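Local coordinates for hypothetical shikimate 5-dehydrogenase-like protein HI0607 (Haemophilus influenzae, PDB 1NPY) that catalyses, in vitro and with low activity, the NADP(+)-dependent oxidation of shikimate to 3-dehydroshikimate, although shikimate may not be its biological substrate, at residues A[23-26]-A[27-30]; A[220-223]-A[224-228]; A[255-258]-A[259-262]. One frame throughout, in Å; residues are numbered along the deposited sequence.

Contact 1: residues A[23-26]-A[27-30]; sequences FHNY and LYDK
Phe23 and Leu27, Tyr26 and Lys30, and His24 and Tyr28 meet one turn apart on helix 19-31, the helix of a beta-alpha-beta unit (strands 7-12 and 35-40) in the substrate-binding domain. CD1 of Leu27 sits over one face of the Phe23 ring, 4.0 Å from its centroid and displaced toward CE2, a CH-pi contact. A second CH-pi contact joins Lys30 CG to a face of Tyr26. The Lys30 chain turns about its CB-CG bond (chi2 -74°), which carries its aliphatic part across the phenol face and brings CE to 3.3 Å from Tyr26 OH. With CG anti to the backbone N (chi1 -177°), the Tyr26 ring leans toward helix 257-268, where it packs on Glu262 and Ala263 and meets the ring of Phe266. The Tyr28 ring folds back over the preceding turn, so that the carbonyl O of His24 stands 3.2 Å above its plane; that same oxygen accepts Tyr28 N at 2.9 Å in a nearly straight helical bond. His24 CB touches the hydroxyl end of the Tyr28 ring, while the imidazole stacks on Tyr37 of strand 35-40 and is held through ND1 by Gly20 O. Farther out, Phe23 and Leu27 face helix 235-251, and Tyr28 meets Phe35 and Phe247. At the exposed side a water donates to both Tyr26 O and Asp29 OD2, the latter at 2.6 Å, tying a carbonyl already bonded to Lys30 N to the carboxylate.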
ATOM      1  N   PHE A  23     -10.442  -1.271  12.427  1.00 12.08           N
ATOM      2  CA  PHE A  23      -9.142  -0.718  12.828  1.00 10.31           C
ATOM      3  C   PHE A  23      -9.282   0.725  13.269  1.00 10.52           C
ATOM      4  O   PHE A  23      -8.824   1.090  14.350  1.00  9.76           O
ATOM      5  CB  PHE A  23      -8.203  -0.805  11.623  1.00  8.93           C
ATOM      6  CG  PHE A  23      -6.797  -0.358  11.856  1.00  9.60           C
ATOM      7  CD1 PHE A  23      -5.867  -1.224  12.406  1.00 11.58           C
ATOM      8  CD2 PHE A  23      -6.361   0.898  11.468  1.00  8.42           C
ATOM      9  CE1 PHE A  23      -4.535  -0.818  12.594  1.00  9.08           C
ATOM     10  CE2 PHE A  23      -5.037   1.279  11.627  1.00  9.19           C
ATOM     11  CZ  PHE A  23      -4.132   0.427  12.238  1.00 11.20           C
ATOM     12  N   HIS A  24      -9.880   1.569  12.427  1.00  9.76           N
ATOM     13  CA  HIS A  24      -9.961   2.984  12.798  1.00  8.84           C
ATOM     14  C   HIS A  24     -10.851   3.248  14.025  1.00  9.18           C
ATOM     15  O   HIS A  24     -10.522   4.036  14.925  1.00  7.84           O
ATOM     16  CB  HIS A  24     -10.420   3.830  11.601  1.00  8.31           C
ATOM     17  CG  HIS A  24      -9.392   3.999  10.529  1.00  9.04           C
ATOM     18  ND1 HIS A  24      -9.262   3.127   9.468  1.00 12.24           N
ATOM     19  CD2 HIS A  24      -8.523   5.007  10.291  1.00 11.54           C
ATOM     20  CE1 HIS A  24      -8.288   3.543   8.677  1.00  9.63           C
ATOM     21  NE2 HIS A  24      -7.835   4.695   9.147  1.00 16.36           N
ATOM     22  N   ASN A  25     -12.003   2.588  14.092  1.00  7.98           N
ATOM     23  CA  ASN A  25     -12.901   2.760  15.217  1.00  9.38           C
ATOM     24  C   ASN A  25     -12.289   2.299  16.541  1.00  9.31           C
ATOM     25  O   ASN A  25     -12.432   2.971  17.566  1.00  7.91           O
ATOM     26  CB  ASN A  25     -14.269   2.104  14.991  1.00  9.80           C
ATOM     27  CG  ASN A  25     -15.137   2.871  13.987  1.00 10.96           C
ATOM     28  OD1 ASN A  25     -15.595   2.292  12.991  1.00 12.00           O
ATOM     29  ND2 ASN A  25     -15.347   4.157  14.220  1.00  6.25           N
ATOM     30  N   TYR A  26     -11.524   1.218  16.505  1.00  7.64           N
ATOM     31  CA  TYR A  26     -10.781   0.815  17.694  1.00  9.57           C
ATOM     32  C   TYR A  26      -9.837   1.905  18.191  1.00  9.65           C
ATOM     33  O   TYR A  26      -9.801   2.217  19.392  1.00  9.67           O
ATOM     34  CB  TYR A  26     -10.008  -0.457  17.388  1.00  8.53           C
ATOM     35  CG  TYR A  26      -9.241  -1.039  18.559  1.00 10.23           C
ATOM     36  CD1 TYR A  26      -9.842  -1.889  19.479  1.00 11.88           C
ATOM     37  CD2 TYR A  26      -7.899  -0.736  18.724  1.00 12.06           C
ATOM     38  CE1 TYR A  26      -9.117  -2.435  20.553  1.00 13.26           C
ATOM     39  CE2 TYR A  26      -7.170  -1.275  19.785  1.00 15.13           C
ATOM     40  CZ  TYR A  26      -7.783  -2.118  20.684  1.00 15.05           C
ATOM     41  OH  TYR A  26      -7.032  -2.645  21.728  1.00 15.70           O
ATOM     42  N   LEU A  27      -9.071   2.462  17.259  1.00  8.78           N
ATOM     43  CA  LEU A  27      -8.137   3.525  17.635  1.00  9.94           C
ATOM     44  C   LEU A  27      -8.843   4.792  18.083  1.00  9.68           C
ATOM     45  O   LEU A  27      -8.350   5.438  19.014  1.00 10.55           O
ATOM     46  CB  LEU A  27      -7.157   3.808  16.499  1.00  9.43           C
ATOM     47  CG  LEU A  27      -6.166   2.681  16.199  1.00 11.39           C
ATOM     48  CD1 LEU A  27      -5.474   2.827  14.860  1.00 12.03           C
ATOM     49  CD2 LEU A  27      -5.177   2.535  17.352  1.00 13.15           C
ATOM     50  N   TYR A  28      -9.953   5.208  17.472  1.00 10.32           N
ATOM     51  CA  TYR A  28     -10.672   6.374  17.998  1.00 10.27           C
ATOM     52  C   TYR A  28     -11.059   6.195  19.451  1.00 11.69           C
ATOM     53  O   TYR A  28     -10.913   7.092  20.260  1.00 11.98           O
ATOM     54  CB  TYR A  28     -11.953   6.707  17.227  1.00 10.43           C
ATOM     55  CG  TYR A  28     -11.751   6.934  15.752  1.00  9.59           C
ATOM     56  CD1 TYR A  28     -10.678   7.646  15.236  1.00  8.45           C
ATOM     57  CD2 TYR A  28     -12.713   6.503  14.851  1.00  8.76           C
ATOM     58  CE1 TYR A  28     -10.549   7.860  13.863  1.00  8.97           C
ATOM     59  CE2 TYR A  28     -12.613   6.757  13.491  1.00  9.60           C
ATOM     60  CZ  TYR A  28     -11.521   7.410  12.984  1.00 12.41           C
ATOM     61  OH  TYR A  28     -11.359   7.642  11.636  1.00 10.10           O
ATOM     62  N   ASP A  29     -11.548   5.004  19.773  1.00 11.70           N
ATOM     63  CA  ASP A  29     -11.923   4.702  21.133  1.00 13.82           C
ATOM     64  C   ASP A  29     -10.725   4.819  22.081  1.00 12.93           C
ATOM     65  O   ASP A  29     -10.837   5.471  23.128  1.00 12.99           O
ATOM     66  CB  ASP A  29     -12.587   3.333  21.165  1.00 14.00           C
ATOM     67  CG  ASP A  29     -12.959   2.947  22.572  1.00 20.89           C
ATOM     68  OD1 ASP A  29     -13.853   3.626  23.113  1.00 24.53           O
ATOM     69  OD2 ASP A  29     -12.366   2.036  23.177  1.00 25.24           O
ATOM     70  N   LYS A  30      -9.616   4.164  21.741  1.00 12.34           N
ATOM     71  CA  LYS A  30      -8.442   4.118  22.600  1.00 12.77           C
ATOM     72  C   LYS A  30      -7.815   5.488  22.789  1.00 13.90           C
ATOM     73  O   LYS A  30      -7.254   5.749  23.862  1.00 14.02           O
ATOM     74  CB  LYS A  30      -7.394   3.114  22.105  1.00 13.44           C
ATOM     75  CG  LYS A  30      -7.862   1.655  22.133  1.00 14.39           C
ATOM     76  CD  LYS A  30      -7.901   1.142  23.570  1.00 20.67           C
ATOM     77  CE  LYS A  30      -8.265  -0.320  23.710  1.00 21.34           C
ATOM     78  NZ  LYS A  30      -7.636  -0.832  24.963  1.00 23.70           N
TER
HETATM   79  O   HOH W   1     -11.054   0.348  21.681  1.00 23.55           O

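Contact 2: residues A[220-223]-A[224-228]; sequences PFIR and YAQAR
The Tyr224 ring is directed away from residues 220-223, its CG anti to the backbone N (chi1 -173°), leaving CB as the part that meets the preceding turn, 3.4 Å from Pro220 O. Within 224-228, CG of Arg228 lies over one face of the phenol, 3.5 Å above its plane and shifted toward the rim, at the point where the chain leaves helix 220-227. The Tyr224 hydroxyl is hydrogen-bonded to Asp204 OD1 on helix 200-205, and Lys200 and Ile203 of that helix touch the side chain. Arg228 NE is at most weakly paired with the same carboxylate oxygen, at long range. The Phe221 ring also points out of the helix, meeting the ring of Phe198 and resting on Ala209 and Asp211 of strand 208-211.

Between the side chains of the two turns the contact is slight. CG2 of Ile222 lies 4.0 Å from Gln226 CD, and Gln226 CG passes closer, 3.3 Å from Ile222 O. The methyl of Ala225 fits against Phe221 O and Ile222 O while packing outward on Ala209, Ile203 and Thr232. Cohesion comes mainly from the backbone: Tyr224 N, Ala225 N and Gln226 N bond to the carbonyls of Pro220, Phe221 and Ile222, and Ala227 N reaches Arg223 O at 2.9 Å with a more bent N-H...O angle of 148°. Arg228 N then makes weak bonds to both Tyr224 O and Ala225 O as the helix ends. This short amphipathic helix is the connection of a beta-alpha-beta unit between strands 208-211 and 231-233, in the parallel six-stranded sheet of the Rossmann-type NADP-binding domain.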
ATOM      1  N   PRO A 220       4.837 -18.864   0.392  1.00 11.93           N
ATOM      2  CA  PRO A 220       6.000 -19.717   0.147  1.00 11.08           C
ATOM      3  C   PRO A 220       7.316 -18.954   0.008  1.00 10.56           C
ATOM      4  O   PRO A 220       8.344 -19.389   0.532  1.00  9.19           O
ATOM      5  CB  PRO A 220       5.598 -20.512  -1.104  1.00 12.30           C
ATOM      6  CG  PRO A 220       4.134 -20.550  -1.031  1.00 11.43           C
ATOM      7  CD  PRO A 220       3.777 -19.128  -0.598  1.00 12.72           C
ATOM      8  N   PHE A 221       7.262 -17.789  -0.620  1.00  9.85           N
ATOM      9  CA  PHE A 221       8.409 -16.891  -0.778  1.00 10.74           C
ATOM     10  C   PHE A 221       8.962 -16.451   0.585  1.00 10.74           C
ATOM     11  O   PHE A 221      10.159 -16.618   0.849  1.00  8.75           O
ATOM     12  CB  PHE A 221       7.920 -15.701  -1.597  1.00 10.50           C
ATOM     13  CG  PHE A 221       8.885 -14.544  -1.737  1.00  8.48           C
ATOM     14  CD1 PHE A 221      10.240 -14.701  -1.963  1.00  9.24           C
ATOM     15  CD2 PHE A 221       8.367 -13.264  -1.766  1.00 10.88           C
ATOM     16  CE1 PHE A 221      11.092 -13.608  -2.141  1.00  9.22           C
ATOM     17  CE2 PHE A 221       9.206 -12.166  -1.949  1.00  8.46           C
ATOM     18  CZ  PHE A 221      10.553 -12.325  -2.155  1.00  7.97           C
ATOM     19  N   ILE A 222       8.093 -15.905   1.429  1.00 11.07           N
ATOM     20  CA  ILE A 222       8.501 -15.425   2.759  1.00 12.20           C
ATOM     21  C   ILE A 222       8.995 -16.567   3.628  1.00 12.86           C
ATOM     22  O   ILE A 222      10.016 -16.453   4.310  1.00 12.43           O
ATOM     23  CB  ILE A 222       7.367 -14.647   3.452  1.00 11.89           C
ATOM     24  CG1 ILE A 222       7.088 -13.334   2.721  1.00 13.06           C
ATOM     25  CG2 ILE A 222       7.579 -14.419   4.943  1.00 15.28           C
ATOM     26  CD1 ILE A 222       8.219 -12.299   2.861  1.00 14.61           C
ATOM     27  N   ARG A 223       8.267 -17.675   3.636  1.00 12.36           N
ATOM     28  CA  ARG A 223       8.653 -18.828   4.443  1.00 13.80           C
ATOM     29  C   ARG A 223      10.031 -19.355   4.073  1.00 13.23           C
ATOM     30  O   ARG A 223      10.845 -19.640   4.960  1.00 12.55           O
ATOM     31  CB  ARG A 223       7.650 -19.970   4.251  1.00 14.23           C
ATOM     32  CG  ARG A 223       6.437 -19.970   5.152  1.00 22.09           C
ATOM     33  CD  ARG A 223       6.211 -21.354   5.788  1.00 27.18           C
ATOM     34  NE  ARG A 223       5.332 -21.341   6.956  1.00 31.70           N
ATOM     35  CZ  ARG A 223       4.023 -21.217   6.846  1.00 33.65           C
ATOM     36  NH1 ARG A 223       3.498 -21.119   5.635  1.00 39.30           N
ATOM     37  NH2 ARG A 223       3.234 -21.206   7.905  1.00 36.52           N
ATOM     38  N   TYR A 224      10.297 -19.502   2.775  1.00 11.69           N
ATOM     39  CA  TYR A 224      11.618 -19.937   2.328  1.00 11.00           C
ATOM     40  C   TYR A 224      12.710 -18.931   2.678  1.00 11.48           C
ATOM     41  O   TYR A 224      13.759 -19.312   3.186  1.00 11.19           O
ATOM     42  CB  TYR A 224      11.638 -20.305   0.842  1.00 11.26           C
ATOM     43  CG  TYR A 224      12.960 -20.907   0.435  1.00 12.04           C
ATOM     44  CD1 TYR A 224      13.261 -22.234   0.728  1.00 16.00           C
ATOM     45  CD2 TYR A 224      13.931 -20.154  -0.206  1.00 11.98           C
ATOM     46  CE1 TYR A 224      14.491 -22.773   0.435  1.00 15.59           C
ATOM     47  CE2 TYR A 224      15.162 -20.695  -0.535  1.00 14.58           C
ATOM     48  CZ  TYR A 224      15.433 -22.013  -0.228  1.00 15.82           C
ATOM     49  OH  TYR A 224      16.646 -22.571  -0.561  1.00 17.44           O
ATOM     50  N   ALA A 225      12.441 -17.637   2.510  1.00 11.00           N
ATOM     51  CA  ALA A 225      13.411 -16.625   2.927  1.00 11.58           C
ATOM     52  C   ALA A 225      13.754 -16.758   4.416  1.00 12.73           C
ATOM     53  O   ALA A 225      14.909 -16.601   4.826  1.00 13.65           O
ATOM     54  CB  ALA A 225      12.856 -15.246   2.634  1.00 10.49           C
ATOM     55  N   GLN A 226      12.731 -16.983   5.232  1.00 11.29           N
ATOM     56  CA  GLN A 226      12.949 -17.179   6.664  1.00 14.19           C
ATOM     57  C   GLN A 226      13.741 -18.444   6.969  1.00 15.19           C
ATOM     58  O   GLN A 226      14.552 -18.475   7.897  1.00 16.42           O
ATOM     59  CB  GLN A 226      11.630 -17.194   7.421  1.00 12.22           C
ATOM     60  CG  GLN A 226      10.956 -15.853   7.437  1.00 13.36           C
ATOM     61  CD  GLN A 226       9.603 -15.868   8.102  1.00 15.64           C
ATOM     62  OE1 GLN A 226       8.993 -16.923   8.222  1.00 24.42           O
ATOM     63  NE2 GLN A 226       9.090 -14.693   8.426  1.00 18.20           N
ATOM     64  N   ALA A 227      13.489 -19.495   6.200  1.00 16.12           N
ATOM     65  CA  ALA A 227      14.211 -20.748   6.363  1.00 17.04           C
ATOM     66  C   ALA A 227      15.675 -20.639   5.967  1.00 17.38           C
ATOM     67  O   ALA A 227      16.482 -21.508   6.324  1.00 18.74           O
ATOM     68  CB  ALA A 227      13.539 -21.832   5.527  1.00 17.64           C
ATOM     69  N   ARG A 228      16.011 -19.603   5.200  1.00 15.93           N
ATOM     70  CA  ARG A 228      17.388 -19.333   4.817  1.00 16.04           C
ATOM     71  C   ARG A 228      17.979 -18.160   5.586  1.00 15.31           C
ATOM     72  O   ARG A 228      19.091 -17.755   5.272  1.00 15.82           O
ATOM     73  CB  ARG A 228      17.500 -19.102   3.309  1.00 17.21           C
ATOM     74  CG  ARG A 228      17.079 -20.297   2.473  1.00 20.11           C
ATOM     75  CD  ARG A 228      18.016 -21.469   2.713  1.00 26.09           C
ATOM     76  NE  ARG A 228      17.422 -22.720   2.265  1.00 33.31           N
ATOM     77  CZ  ARG A 228      18.114 -23.833   2.041  1.00 37.48           C
ATOM     78  NH1 ARG A 228      19.429 -23.875   2.254  1.00 36.99           N
ATOM     79  NH2 ARG A 228      17.466 -24.910   1.607  1.00 36.14           N
TER

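Contact 3: residues A[255-258]-A[259-262]; sequences PSDE and LIAE
Ile260 N donates to the carbonyl O of Ser256 at 2.9 Å, and Leu259 N donates to OG of the same serine at 3.0 Å, with an N-H...O angle of 165°. Ser256 thus receives two backbone N-H groups of the first helical turn. The hydroxyl lies between the backbone N and the carbonyl carbon (chi1 69°), which turns it back over the start of the helix and also brings it against Leu259 CB. Ile260 folds under the same cap: its CG1 is 3.3 Å from Ser256 O, CD1 rests near Pro255 O, and Pro255 CB packs on CG1. Pro255 and Leu259 reach on to Leu27 of helix 19-31, whereas Ile260 turns to Val240 and Val244 of helix 235-251.

On the outer side Glu258 and Glu262 run side by side and point the same way, their OE2 atoms 4.2 Å apart and their carboxylate planes turned by 37°. A water donates to Glu262 OE2 at 2.5 Å and more weakly to Glu258 OE2, which probably eases the repulsion. Together these features make a serine N-cap at the start of the C-terminal helix 257-268, preceded by a proline.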
ATOM      1  N   PRO A 255      -0.916   7.030  16.436  1.00  9.55           N
ATOM      2  CA  PRO A 255      -1.023   6.121  17.578  1.00 11.38           C
ATOM      3  C   PRO A 255       0.330   5.491  17.851  1.00 10.47           C
ATOM      4  O   PRO A 255       1.133   5.339  16.930  1.00 12.17           O
ATOM      5  CB  PRO A 255      -2.052   5.075  17.136  1.00 11.77           C
ATOM      6  CG  PRO A 255      -2.656   5.650  15.948  1.00 14.22           C
ATOM      7  CD  PRO A 255      -1.654   6.531  15.264  1.00 10.76           C
ATOM      8  N   SER A 256       0.544   5.116  19.105  1.00 11.77           N
ATOM      9  CA  SER A 256       1.737   4.396  19.527  1.00 12.11           C
ATOM     10  C   SER A 256       1.834   3.052  18.831  1.00 11.72           C
ATOM     11  O   SER A 256       0.827   2.473  18.430  1.00 10.73           O
ATOM     12  CB  SER A 256       1.685   4.097  21.027  1.00 12.43           C
ATOM     13  OG  SER A 256       0.677   3.142  21.343  1.00 11.96           O
ATOM     14  N   ASP A 257       3.058   2.541  18.790  1.00 12.56           N
ATOM     15  CA  ASP A 257       3.318   1.232  18.204  1.00 12.89           C
ATOM     16  C   ASP A 257       2.514   0.174  18.946  1.00 12.82           C
ATOM     17  O   ASP A 257       1.998  -0.752  18.319  1.00 12.43           O
ATOM     18  CB  ASP A 257       4.804   0.881  18.275  1.00 14.80           C
ATOM     19  CG  ASP A 257       5.675   1.779  17.425  1.00 17.55           C
ATOM     20  OD1 ASP A 257       5.224   2.331  16.393  1.00 18.23           O
ATOM     21  OD2 ASP A 257       6.862   1.913  17.766  1.00 21.74           O
ATOM     22  N   GLU A 258       2.388   0.301  20.266  1.00 12.76           N
ATOM     23  CA  GLU A 258       1.629  -0.676  21.046  1.00 13.67           C
ATOM     24  C   GLU A 258       0.165  -0.687  20.643  1.00 13.26           C
ATOM     25  O   GLU A 258      -0.386  -1.760  20.366  1.00 10.96           O
ATOM     26  CB  GLU A 258       1.767  -0.488  22.563  1.00 13.95           C
ATOM     27  CG  GLU A 258       0.895  -1.425  23.383  1.00 15.71           C
ATOM     28  CD  GLU A 258       1.096  -1.347  24.889  1.00 25.45           C
ATOM     29  OE1 GLU A 258       1.907  -0.526  25.369  1.00 22.51           O
ATOM     30  OE2 GLU A 258       0.436  -2.163  25.575  1.00 29.73           O
ATOM     31  N   LEU A 259      -0.428   0.499  20.503  1.00 12.22           N
ATOM     32  CA  LEU A 259      -1.823   0.519  20.098  1.00 12.51           C
ATOM     33  C   LEU A 259      -2.000   0.083  18.645  1.00 11.06           C
ATOM     34  O   LEU A 259      -3.003  -0.548  18.330  1.00 11.33           O
ATOM     35  CB  LEU A 259      -2.452   1.897  20.246  1.00 13.02           C
ATOM     36  CG  LEU A 259      -3.814   2.027  20.927  1.00 22.49           C
ATOM     37  CD1 LEU A 259      -3.947   1.324  22.279  1.00 21.59           C
ATOM     38  CD2 LEU A 259      -3.980   3.544  21.100  1.00 23.76           C
ATOM     39  N   ILE A 260      -1.065   0.408  17.758  1.00 11.75           N
ATOM     40  CA  ILE A 260      -1.227  -0.063  16.383  1.00 11.22           C
ATOM     41  C   ILE A 260      -1.260  -1.590  16.336  1.00 12.13           C
ATOM     42  O   ILE A 260      -2.138  -2.162  15.682  1.00 11.50           O
ATOM     43  CB  ILE A 260      -0.133   0.474  15.473  1.00 11.90           C
ATOM     44  CG1 ILE A 260      -0.271   1.989  15.357  1.00 11.01           C
ATOM     45  CG2 ILE A 260      -0.164  -0.251  14.128  1.00 10.42           C
ATOM     46  CD1 ILE A 260       1.020   2.645  14.893  1.00 12.25           C
ATOM     47  N   ALA A 261      -0.378  -2.241  17.095  1.00 11.29           N
ATOM     48  CA  ALA A 261      -0.333  -3.698  17.084  1.00 12.81           C
ATOM     49  C   ALA A 261      -1.641  -4.275  17.633  1.00 13.44           C
ATOM     50  O   ALA A 261      -2.146  -5.255  17.090  1.00 12.24           O
ATOM     51  CB  ALA A 261       0.887  -4.224  17.822  1.00 13.82           C
ATOM     52  N   GLU A 262      -2.205  -3.690  18.691  1.00 11.75           N
ATOM     53  CA  GLU A 262      -3.495  -4.166  19.193  1.00 12.11           C
ATOM     54  C   GLU A 262      -4.620  -3.970  18.184  1.00 11.85           C
ATOM     55  O   GLU A 262      -5.458  -4.852  17.995  1.00 12.09           O
ATOM     56  CB  GLU A 262      -3.849  -3.461  20.501  1.00 12.26           C
ATOM     57  CG  GLU A 262      -2.890  -3.802  21.617  1.00 14.49           C
ATOM     58  CD  GLU A 262      -3.288  -3.127  22.909  1.00 19.11           C
ATOM     59  OE1 GLU A 262      -4.018  -3.753  23.698  1.00 22.71           O
ATOM     60  OE2 GLU A 262      -2.925  -1.945  23.069  1.00 23.29           O
TER
HETATM   61  O   HOH W   2      -2.286  -1.018  25.344  1.00 37.12           O

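Overall arrangement
All three contacts lie within one helix each, between side chains about a turn apart, contact 3 at the helix start. Contacts 1 and 3 have centres about 11 Å apart and touch where helices 19-31 and 257-268 pack together, Lys30 CB lying 3.6 Å from Leu259 CD2. Contact 2 stands apart in the NADP-binding domain, its centre about 33 Å from that of contact 1. Contacts 1 and 2 are partly buried helices of beta-alpha-beta units, one beside a mixed sheet, the other beside a parallel one; contact 3 is a surface cap. Aromatic faces dominate contact 1, main-chain bonding contact 2, and a capping hydroxyl with paired carboxylates contact 3.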